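Local coordinates for cell envelope-related transcriptional attenuator domain-containing protein (Eubacterium siraeum, PDB 4OBM), which is of unconfirmed function but belongs to the LytR-CpsA-Psr family of cell envelope-related proteins and may act in transcription regulation, at residues 50-55 / 227-232. Residues are numbered along the deposited sequence; the frame is centred on the assembly and turned at random.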
ATOM      1  N   ASN A  50       0.764  -1.049  17.466  1.00 41.62           N
ATOM      2  CA  ASN A  50      -0.654  -1.256  17.177  1.00 40.74           C
ATOM      3  C   ASN A  50      -0.939  -2.556  16.397  1.00 41.87           C
ATOM      4  O   ASN A  50      -2.109  -2.866  16.157  1.00 40.44           O
ATOM      5  CB  ASN A  50      -1.196  -0.057  16.391  1.00 41.84           C
ATOM      6  CG  ASN A  50      -1.487   1.148  17.243  1.00 57.88           C
ATOM      7  OD1 ASN A  50      -0.585   1.810  17.756  1.00 49.91           O
ATOM      8  ND2 ASN A  50      -2.763   1.474  17.389  1.00 53.12           N
ATOM      9  N   ASN A  51       0.115  -3.323  16.024  1.00 36.95           N
ATOM     10  CA  ASN A  51       0.004  -4.566  15.242  1.00 35.27           C
ATOM     11  C   ASN A  51      -0.892  -4.326  14.016  1.00 35.73           C
ATOM     12  O   ASN A  51      -1.811  -5.101  13.734  1.00 34.59           O
ATOM     13  CB  ASN A  51      -0.510  -5.750  16.101  1.00 36.22           C
ATOM     14  CG  ASN A  51       0.449  -6.232  17.156  1.00 51.48           C
ATOM     15  OD1 ASN A  51       0.207  -6.091  18.357  1.00 43.13           O
ATOM     16  ND2 ASN A  51       1.549  -6.837  16.739  1.00 40.04           N
ATOM     17  N   THR A  52      -0.652  -3.203  13.327  1.00 32.42           N
ATOM     18  CA  THR A  52      -1.444  -2.826  12.162  1.00 31.65           C
ATOM     19  C   THR A  52      -0.548  -2.348  11.017  1.00 33.68           C
ATOM     20  O   THR A  52       0.597  -1.934  11.221  1.00 33.18           O
ATOM     21  CB  THR A  52      -2.542  -1.780  12.531  1.00 40.80           C
ATOM     22  OG1 THR A  52      -3.570  -1.815  11.534  1.00 36.43           O
ATOM     23  CG2 THR A  52      -2.007  -0.351  12.680  1.00 39.34           C
ATOM     24  N   PHE A  53      -1.107  -2.432   9.812  1.00 28.16           N
ATOM     25  CA  PHE A  53      -0.535  -1.965   8.562  1.00 26.40           C
ATOM     26  C   PHE A  53      -1.466  -0.860   8.059  1.00 29.94           C
ATOM     27  O   PHE A  53      -2.653  -1.117   7.895  1.00 30.47           O
ATOM     28  CB  PHE A  53      -0.400  -3.135   7.567  1.00 26.46           C
ATOM     29  CG  PHE A  53       0.610  -4.177   7.980  1.00 27.16           C
ATOM     30  CD1 PHE A  53       1.951  -4.062   7.605  1.00 29.45           C
ATOM     31  CD2 PHE A  53       0.225  -5.290   8.727  1.00 28.09           C
ATOM     32  CE1 PHE A  53       2.885  -5.044   7.965  1.00 30.13           C
ATOM     33  CE2 PHE A  53       1.167  -6.261   9.104  1.00 30.69           C
ATOM     34  CZ  PHE A  53       2.489  -6.137   8.711  1.00 28.19           C
ATOM     35  N   VAL A  54      -0.964   0.380   7.918  1.00 25.86           N
ATOM     36  CA  VAL A  54      -1.769   1.538   7.486  1.00 25.04           C
ATOM     37  C   VAL A  54      -1.497   1.801   6.007  1.00 29.45           C
ATOM     38  O   VAL A  54      -0.346   2.020   5.614  1.00 29.59           O
ATOM     39  CB  VAL A  54      -1.510   2.802   8.351  1.00 28.97           C
ATOM     40  CG1 VAL A  54      -2.416   3.964   7.933  1.00 28.48           C
ATOM     41  CG2 VAL A  54      -1.684   2.496   9.837  1.00 29.60           C
ATOM     42  N   LEU A  55      -2.545   1.788   5.194  1.00 25.28           N
ATOM     43  CA  LEU A  55      -2.387   2.069   3.767  1.00 24.71           C
ATOM     44  C   LEU A  55      -2.815   3.487   3.471  1.00 25.62           C
ATOM     45  O   LEU A  55      -3.796   3.944   4.035  1.00 27.61           O
ATOM     46  CB  LEU A  55      -3.187   1.092   2.883  1.00 24.92           C
ATOM     47  CG  LEU A  55      -2.966  -0.412   3.094  1.00 29.51           C
ATOM     48  CD1 LEU A  55      -4.202  -1.194   2.687  1.00 28.64           C
ATOM     49  CD2 LEU A  55      -1.761  -0.900   2.308  1.00 31.56           C
ATOM     50  N   VAL A 227      -5.586  -6.748  10.434  1.00 30.93           N
ATOM     51  CA  VAL A 227      -4.275  -6.168  10.725  1.00 30.51           C
ATOM     52  C   VAL A 227      -4.098  -4.919   9.831  1.00 34.72           C
ATOM     53  O   VAL A 227      -2.985  -4.430   9.641  1.00 34.97           O
ATOM     54  CB  VAL A 227      -3.103  -7.182  10.571  1.00 32.34           C
ATOM     55  CG1 VAL A 227      -3.194  -8.290  11.621  1.00 32.00           C
ATOM     56  CG2 VAL A 227      -3.029  -7.748   9.148  1.00 30.52           C
ATOM     57  N   THR A 228      -5.200  -4.407   9.281  1.00 31.68           N
ATOM     58  CA  THR A 228      -5.091  -3.248   8.399  1.00 31.07           C
ATOM     59  C   THR A 228      -5.995  -2.092   8.818  1.00 37.20           C
ATOM     60  O   THR A 228      -6.932  -2.236   9.607  1.00 37.21           O
ATOM     61  CB  THR A 228      -5.326  -3.625   6.914  1.00 30.58           C
ATOM     62  OG1 THR A 228      -6.541  -4.356   6.751  1.00 28.51           O
ATOM     63  CG2 THR A 228      -4.179  -4.407   6.333  1.00 27.31           C
ATOM     64  N   ASP A 229      -5.636  -0.924   8.287  1.00 33.96           N
ATOM     65  CA  ASP A 229      -6.272   0.367   8.400  1.00 33.44           C
ATOM     66  C   ASP A 229      -5.866   1.180   7.190  1.00 34.54           C
ATOM     67  O   ASP A 229      -4.909   0.832   6.501  1.00 31.75           O
ATOM     68  CB  ASP A 229      -5.866   1.072   9.702  1.00 36.48           C
ATOM     69  CG  ASP A 229      -6.721   0.683  10.881  1.00 54.62           C
ATOM     70  OD1 ASP A 229      -7.846   1.219  10.997  1.00 58.46           O
ATOM     71  OD2 ASP A 229      -6.266  -0.155  11.695  1.00 59.42           O
ATOM     72  N   PHE A 230      -6.604   2.246   6.908  1.00 32.70           N
ATOM     73  CA  PHE A 230      -6.274   3.130   5.812  1.00 32.57           C
ATOM     74  C   PHE A 230      -6.767   4.527   6.094  1.00 36.99           C
ATOM     75  O   PHE A 230      -7.761   4.716   6.793  1.00 37.67           O
ATOM     76  CB  PHE A 230      -6.799   2.613   4.447  1.00 33.84           C
ATOM     77  CG  PHE A 230      -8.291   2.628   4.223  1.00 35.58           C
ATOM     78  CD1 PHE A 230      -8.939   3.793   3.828  1.00 39.37           C
ATOM     79  CD2 PHE A 230      -9.033   1.458   4.308  1.00 38.03           C
ATOM     80  CE1 PHE A 230     -10.321   3.803   3.593  1.00 41.19           C
ATOM     81  CE2 PHE A 230     -10.413   1.464   4.077  1.00 41.62           C
ATOM     82  CZ  PHE A 230     -11.051   2.635   3.717  1.00 40.26           C
ATOM     83  N   TYR A 231      -6.047   5.498   5.540  1.00 33.25           N
ATOM     84  CA  TYR A 231      -6.369   6.915   5.522  1.00 32.82           C
ATOM     85  C   TYR A 231      -6.371   7.370   4.051  1.00 35.85           C
ATOM     86  O   TYR A 231      -5.484   6.976   3.284  1.00 32.90           O
ATOM     87  CB  TYR A 231      -5.394   7.750   6.376  1.00 34.25           C
ATOM     88  CG  TYR A 231      -5.723   9.221   6.282  1.00 36.34           C
ATOM     89  CD1 TYR A 231      -6.848   9.740   6.915  1.00 39.38           C
ATOM     90  CD2 TYR A 231      -5.012  10.060   5.430  1.00 36.64           C
ATOM     91  CE1 TYR A 231      -7.235  11.062   6.731  1.00 41.50           C
ATOM     92  CE2 TYR A 231      -5.392  11.385   5.236  1.00 38.12           C
ATOM     93  CZ  TYR A 231      -6.501  11.884   5.897  1.00 45.74           C
ATOM     94  OH  TYR A 231      -6.880  13.189   5.742  1.00 47.12           O
ATOM     95  N   ILE A 232      -7.360   8.194   3.659  1.00 33.83           N
ATOM     96  CA  ILE A 232      -7.424   8.671   2.276  1.00 32.64           C
ATOM     97  C   ILE A 232      -7.075  10.174   2.232  1.00 37.64           C
ATOM     98  O   ILE A 232      -7.892  11.015   2.597  1.00 38.23           O
ATOM     99  CB  ILE A 232      -8.764   8.346   1.558  1.00 34.87           C
ATOM    100  CG1 ILE A 232      -9.232   6.878   1.802  1.00 34.49           C
ATOM    101  CG2 ILE A 232      -8.726   8.726   0.053  1.00 34.24           C
ATOM    102  CD1 ILE A 232      -8.720   5.787   0.813  1.00 36.53           C
TER
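Strand 228-230 closes one edge of the chain's central mixed beta-sheet by pairing in parallel with strand 52-58; the short segments' N-to-C directions differ by 26°. Four backbone hydrogen bonds alternate along the seam, as parallel pairing demands: F53 and L55 each use both N and O, reaching V227 O, D229 N, D229 O and Y231 N in turn. F53 N to V227 O, the shortest at 2.7 Å, lies in the carbonyl plane, whereas L55 N approaches D229 O at 2.9 Å from above the D229 carbonyl plane, 25° out, though the N-H points fairly straight (164°). CA-H...O contacts accompany the ladder, including T228 CA to F53 O at 3.3 Å.

Apolar packing gathers on the face bearing F53, T228, L55 and F230, where helix 164-181 touches T228, L55 and F230. F53 and V227 run side by side, CD2 to CG2 4.1 Å, and L220 touches both. V54 and D229 project from the opposite face. The T52 side chain, OG1 anti to its backbone N, crosses that of D229 at about a right angle. With CG beside the backbone N, F53 turns its ring edge to V227 O, which lies in the ring plane 3.4 Å from CD2.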